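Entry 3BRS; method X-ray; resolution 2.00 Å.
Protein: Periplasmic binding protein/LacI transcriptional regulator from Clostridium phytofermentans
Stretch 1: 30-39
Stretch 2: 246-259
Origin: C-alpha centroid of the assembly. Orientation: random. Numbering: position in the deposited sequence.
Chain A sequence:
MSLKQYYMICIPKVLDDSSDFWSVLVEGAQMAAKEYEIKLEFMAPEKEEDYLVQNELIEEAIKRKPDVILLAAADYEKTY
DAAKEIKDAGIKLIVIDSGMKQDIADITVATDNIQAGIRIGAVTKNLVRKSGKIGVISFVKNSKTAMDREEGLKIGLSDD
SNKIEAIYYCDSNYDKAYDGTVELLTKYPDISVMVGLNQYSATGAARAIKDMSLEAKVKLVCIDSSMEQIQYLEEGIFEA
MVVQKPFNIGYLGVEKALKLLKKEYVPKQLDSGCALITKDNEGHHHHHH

Stretch 1 30-39: QMAAKEYEIK
Stretch 2 (246-259) PFNIGYLGVEKALK

The most striking feature of this contact is an aromatic knob with a methyl group over one ring face: the side chain of Tyr251 sits among Met31, Ala32, Glu35 and Tyr36, and Ala32 CB lies 3.9 Å from the centroid of the Tyr251 ring, only 14° off its normal. The principle is general: a small residue lets two helices approach closely, and a large neighbour fills the space beside it. Here the helix running through residues 30-35 and the helix through 246-259, remote in sequence, run in broadly the same direction, crossing at -36° with axes 8.0 Å apart at closest approach. Both keep i to i+4 bonding, as from Tyr36 N to Ala32 O (2.8 Å) and Glu255 N to Tyr251 O (3.0 Å). The register is set where Ala32 CA and Tyr251 CA stand 5.2 Å apart, and the short alanine side chain reaches the opposing backbone, Ala32 CB lying 3.6 Å from Tyr251 O, and also packs on a side chain, 3.7 Å from Val254 CB (chi1 t).

Tyr251 leaves its helix sideways, but chi1 of -172° (t) and chi2 of -75° bring its ring across the partner. Met31 (chi1 t, chi2 96°) meets the ring edge, Met31 CG lying 4.0 Å from Tyr251 CE2, while Met31 CB packs 3.9 Å from Phe247 CZ (Phe247 chi1 t).

Further along both stretches, one hydrogen bond joins them: Tyr36 OH donates to Glu255 OE2 at 2.7 Å, with Glu255 OE2 at the ring edge, near its plane. Tyr36 takes chi1 m and chi2 97°; Glu255 is extended (t, t), and its OE1 forms a salt bridge with Lys256 NZ at 3.1 Å. Nearer the base of the ring, Tyr36 CD2 lies 3.4 Å from Leu258 CD1 (Leu258 m, t).

Glu37, with phi/psi 60/60, ends the helical path in a Schellman motif: Ile38 N bonds Ala33 O at 2.7 Å, and Glu37 N bonds Lys34 O at 3.3 Å. After this turn Ile38 (m, t) points back toward the second helix, placing Ile38 CD1 3.4 Å from Val254 CG1 and 3.9 Å from Leu258 CG.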

# COMPACT_ATOMS: atom_id res chain seq x y z
N GLN A 30 -2.22 -9.38 -15.18
CA GLN A 30 -2.79 -10.36 -16.08
C GLN A 30 -3.10 -9.76 -17.45
O GLN A 30 -3.05 -10.51 -18.43
CB GLN A 30 -4.09 -10.93 -15.56
CG GLN A 30 -4.02 -11.63 -14.22
CD GLN A 30 -5.42 -12.03 -13.82
OE1 GLN A 30 -6.41 -11.37 -14.17
NE2 GLN A 30 -5.52 -13.12 -13.09
N MET A 31 -3.39 -8.46 -17.54
CA MET A 31 -3.52 -7.83 -18.87
C MET A 31 -2.18 -7.72 -19.64
O MET A 31 -2.07 -8.10 -20.81
CB MET A 31 -4.12 -6.45 -18.77
CG MET A 31 -4.11 -5.76 -20.12
SD MET A 31 -5.71 -6.04 -20.84
CE MET A 31 -6.37 -4.37 -20.71
N ALA A 32 -1.17 -7.19 -18.99
CA ALA A 32 0.19 -7.34 -19.56
C ALA A 32 0.56 -8.81 -19.99
O ALA A 32 1.07 -9.00 -21.10
CB ALA A 32 1.26 -6.73 -18.65
N ALA A 33 0.35 -9.83 -19.14
CA ALA A 33 0.69 -11.24 -19.49
C ALA A 33 -0.06 -11.72 -20.71
O ALA A 33 0.43 -12.58 -21.49
CB ALA A 33 0.41 -12.22 -18.33
N LYS A 34 -1.31 -11.28 -20.78
CA LYS A 34 -2.16 -11.51 -21.95
C LYS A 34 -1.50 -10.86 -23.16
O LYS A 34 -1.29 -11.48 -24.18
CB LYS A 34 -3.57 -10.93 -21.71
CG LYS A 34 -4.47 -10.69 -22.95
CD LYS A 34 -5.93 -10.68 -22.48
CE LYS A 34 -6.89 -10.22 -23.56
NZ LYS A 34 -8.23 -10.88 -23.35
N GLU A 35 -1.14 -9.59 -23.02
CA GLU A 35 -0.72 -8.77 -24.16
C GLU A 35 0.61 -9.26 -24.68
O GLU A 35 0.90 -9.15 -25.88
CB GLU A 35 -0.65 -7.31 -23.71
CG GLU A 35 0.42 -6.41 -24.36
CD GLU A 35 -0.00 -5.81 -25.70
OE1 GLU A 35 -1.18 -6.02 -26.12
OE2 GLU A 35 0.86 -5.15 -26.34
N TYR A 36 1.44 -9.77 -23.77
CA TYR A 36 2.76 -10.26 -24.10
C TYR A 36 2.92 -11.80 -24.16
O TYR A 36 4.03 -12.29 -24.36
CB TYR A 36 3.79 -9.63 -23.19
CG TYR A 36 3.91 -8.12 -23.36
CD1 TYR A 36 3.23 -7.24 -22.53
CD2 TYR A 36 4.72 -7.57 -24.37
CE1 TYR A 36 3.35 -5.86 -22.68
CE2 TYR A 36 4.83 -6.18 -24.52
CZ TYR A 36 4.16 -5.35 -23.67
OH TYR A 36 4.27 -3.99 -23.79
N GLU A 37 1.82 -12.56 -23.99
CA GLU A 37 1.89 -14.02 -24.05
C GLU A 37 2.85 -14.58 -22.97
O GLU A 37 3.86 -15.25 -23.28
CB GLU A 37 2.40 -14.44 -25.43
CG GLU A 37 1.52 -14.06 -26.61
CD GLU A 37 1.45 -15.16 -27.67
OE1 GLU A 37 2.46 -15.91 -27.88
OE2 GLU A 37 0.38 -15.27 -28.31
N ILE A 38 2.53 -14.31 -21.71
CA ILE A 38 3.42 -14.65 -20.62
C ILE A 38 2.70 -15.70 -19.79
O ILE A 38 1.50 -15.63 -19.60
CB ILE A 38 3.82 -13.36 -19.75
CG1 ILE A 38 4.95 -12.55 -20.42
CG2 ILE A 38 4.35 -13.77 -18.40
CD1 ILE A 38 5.02 -11.05 -20.19
N LYS A 39 3.41 -16.71 -19.29
CA LYS A 39 2.79 -17.57 -18.30
C LYS A 39 2.93 -16.92 -16.91
O LYS A 39 4.02 -16.75 -16.48
CB LYS A 39 3.37 -18.98 -18.33
CG LYS A 39 2.89 -19.86 -17.20
CD LYS A 39 3.12 -21.35 -17.48
CE LYS A 39 3.11 -22.17 -16.17
NZ LYS A 39 4.20 -23.23 -16.10
N PRO A 246 -3.08 1.13 -9.20
CA PRO A 246 -2.62 -0.25 -9.05
C PRO A 246 -2.62 -0.98 -10.35
O PRO A 246 -1.77 -1.85 -10.55
CB PRO A 246 -3.65 -0.86 -8.10
CG PRO A 246 -4.85 -0.00 -8.32
CD PRO A 246 -4.28 1.35 -8.39
N PHE A 247 -3.52 -0.61 -11.27
CA PHE A 247 -3.52 -1.28 -12.57
C PHE A 247 -2.13 -1.10 -13.22
O PHE A 247 -1.47 -2.09 -13.66
CB PHE A 247 -4.66 -0.70 -13.46
CG PHE A 247 -4.86 -1.49 -14.68
CD1 PHE A 247 -4.13 -1.20 -15.84
CD2 PHE A 247 -5.73 -2.61 -14.68
CE1 PHE A 247 -4.29 -2.00 -17.02
CE2 PHE A 247 -5.90 -3.41 -15.85
CZ PHE A 247 -5.18 -3.11 -17.00
N ASN A 248 -1.64 0.16 -13.22
CA ASN A 248 -0.33 0.43 -13.76
C ASN A 248 0.82 -0.20 -13.02
O ASN A 248 1.80 -0.57 -13.67
CB ASN A 248 -0.11 1.89 -13.86
CG ASN A 248 -0.92 2.45 -15.00
OD1 ASN A 248 -1.27 3.62 -15.03
ND2 ASN A 248 -1.29 1.58 -15.93
N ILE A 249 0.76 -0.29 -11.69
CA ILE A 249 1.82 -1.05 -10.98
C ILE A 249 1.99 -2.45 -11.49
O ILE A 249 3.15 -2.92 -11.67
CB ILE A 249 1.62 -1.09 -9.46
CG1 ILE A 249 1.89 0.30 -8.90
CG2 ILE A 249 2.67 -2.10 -8.75
CD1 ILE A 249 1.14 0.64 -7.57
N GLY A 250 0.86 -3.15 -11.67
CA GLY A 250 0.91 -4.55 -12.13
C GLY A 250 1.30 -4.68 -13.58
O GLY A 250 2.07 -5.56 -13.95
N TYR A 251 0.69 -3.84 -14.44
CA TYR A 251 0.96 -3.83 -15.82
C TYR A 251 2.48 -3.63 -16.05
O TYR A 251 3.16 -4.48 -16.66
CB TYR A 251 0.02 -2.76 -16.51
CG TYR A 251 0.13 -2.83 -18.00
CD1 TYR A 251 1.23 -2.33 -18.67
CD2 TYR A 251 -0.85 -3.51 -18.73
CE1 TYR A 251 1.37 -2.49 -20.08
CE2 TYR A 251 -0.74 -3.69 -20.12
CZ TYR A 251 0.36 -3.18 -20.79
OH TYR A 251 0.38 -3.38 -22.17
N LEU A 252 3.02 -2.54 -15.54
CA LEU A 252 4.40 -2.18 -15.75
C LEU A 252 5.35 -3.22 -15.17
O LEU A 252 6.43 -3.43 -15.72
CB LEU A 252 4.74 -0.80 -15.10
CG LEU A 252 3.87 0.43 -15.51
CD1 LEU A 252 4.23 1.76 -14.76
CD2 LEU A 252 3.77 0.67 -17.02
N GLY A 253 5.01 -3.83 -14.04
CA GLY A 253 5.94 -4.75 -13.36
C GLY A 253 6.20 -5.85 -14.41
O GLY A 253 7.35 -6.24 -14.70
N VAL A 254 5.13 -6.33 -14.98
CA VAL A 254 5.25 -7.40 -16.01
C VAL A 254 6.01 -6.94 -17.25
O VAL A 254 7.13 -7.43 -17.55
CB VAL A 254 3.88 -8.05 -16.40
CG1 VAL A 254 4.10 -9.14 -17.50
CG2 VAL A 254 3.27 -8.71 -15.17
N GLU A 255 5.40 -6.03 -17.99
CA GLU A 255 6.02 -5.43 -19.15
C GLU A 255 7.54 -5.17 -19.01
O GLU A 255 8.29 -5.54 -19.87
CB GLU A 255 5.26 -4.16 -19.48
CG GLU A 255 5.71 -3.49 -20.72
CD GLU A 255 4.95 -2.22 -20.90
OE1 GLU A 255 5.15 -1.31 -20.05
OE2 GLU A 255 4.14 -2.13 -21.86
N LYS A 256 7.98 -4.56 -17.92
CA LYS A 256 9.35 -4.13 -17.78
C LYS A 256 10.23 -5.26 -17.25
O LYS A 256 11.45 -5.20 -17.35
CB LYS A 256 9.49 -2.95 -16.80
CG LYS A 256 8.78 -1.64 -17.20
CD LYS A 256 9.34 -1.06 -18.48
CE LYS A 256 8.87 0.40 -18.69
NZ LYS A 256 7.68 0.48 -19.57
N ALA A 257 9.61 -6.29 -16.68
CA ALA A 257 10.32 -7.56 -16.37
C ALA A 257 10.81 -8.12 -17.70
O ALA A 257 11.83 -8.83 -17.76
CB ALA A 257 9.37 -8.57 -15.75
N LEU A 258 10.06 -7.76 -18.75
CA LEU A 258 10.39 -8.17 -20.08
C LEU A 258 11.70 -7.55 -20.58
O LEU A 258 12.52 -8.20 -21.21
CB LEU A 258 9.25 -7.85 -21.02
CG LEU A 258 8.15 -8.92 -21.21
CD1 LEU A 258 7.41 -8.66 -22.55
CD2 LEU A 258 8.79 -10.31 -21.17
N LYS A 259 11.93 -6.29 -20.23
CA LYS A 259 13.14 -5.61 -20.63
C LYS A 259 14.31 -6.31 -20.02
O LYS A 259 15.26 -6.63 -20.73
CB LYS A 259 13.09 -4.15 -20.27
CG LYS A 259 11.91 -3.51 -20.95
CD LYS A 259 12.26 -2.21 -21.53
CE LYS A 259 11.28 -1.83 -22.60
NZ LYS A 259 12.07 -1.27 -23.73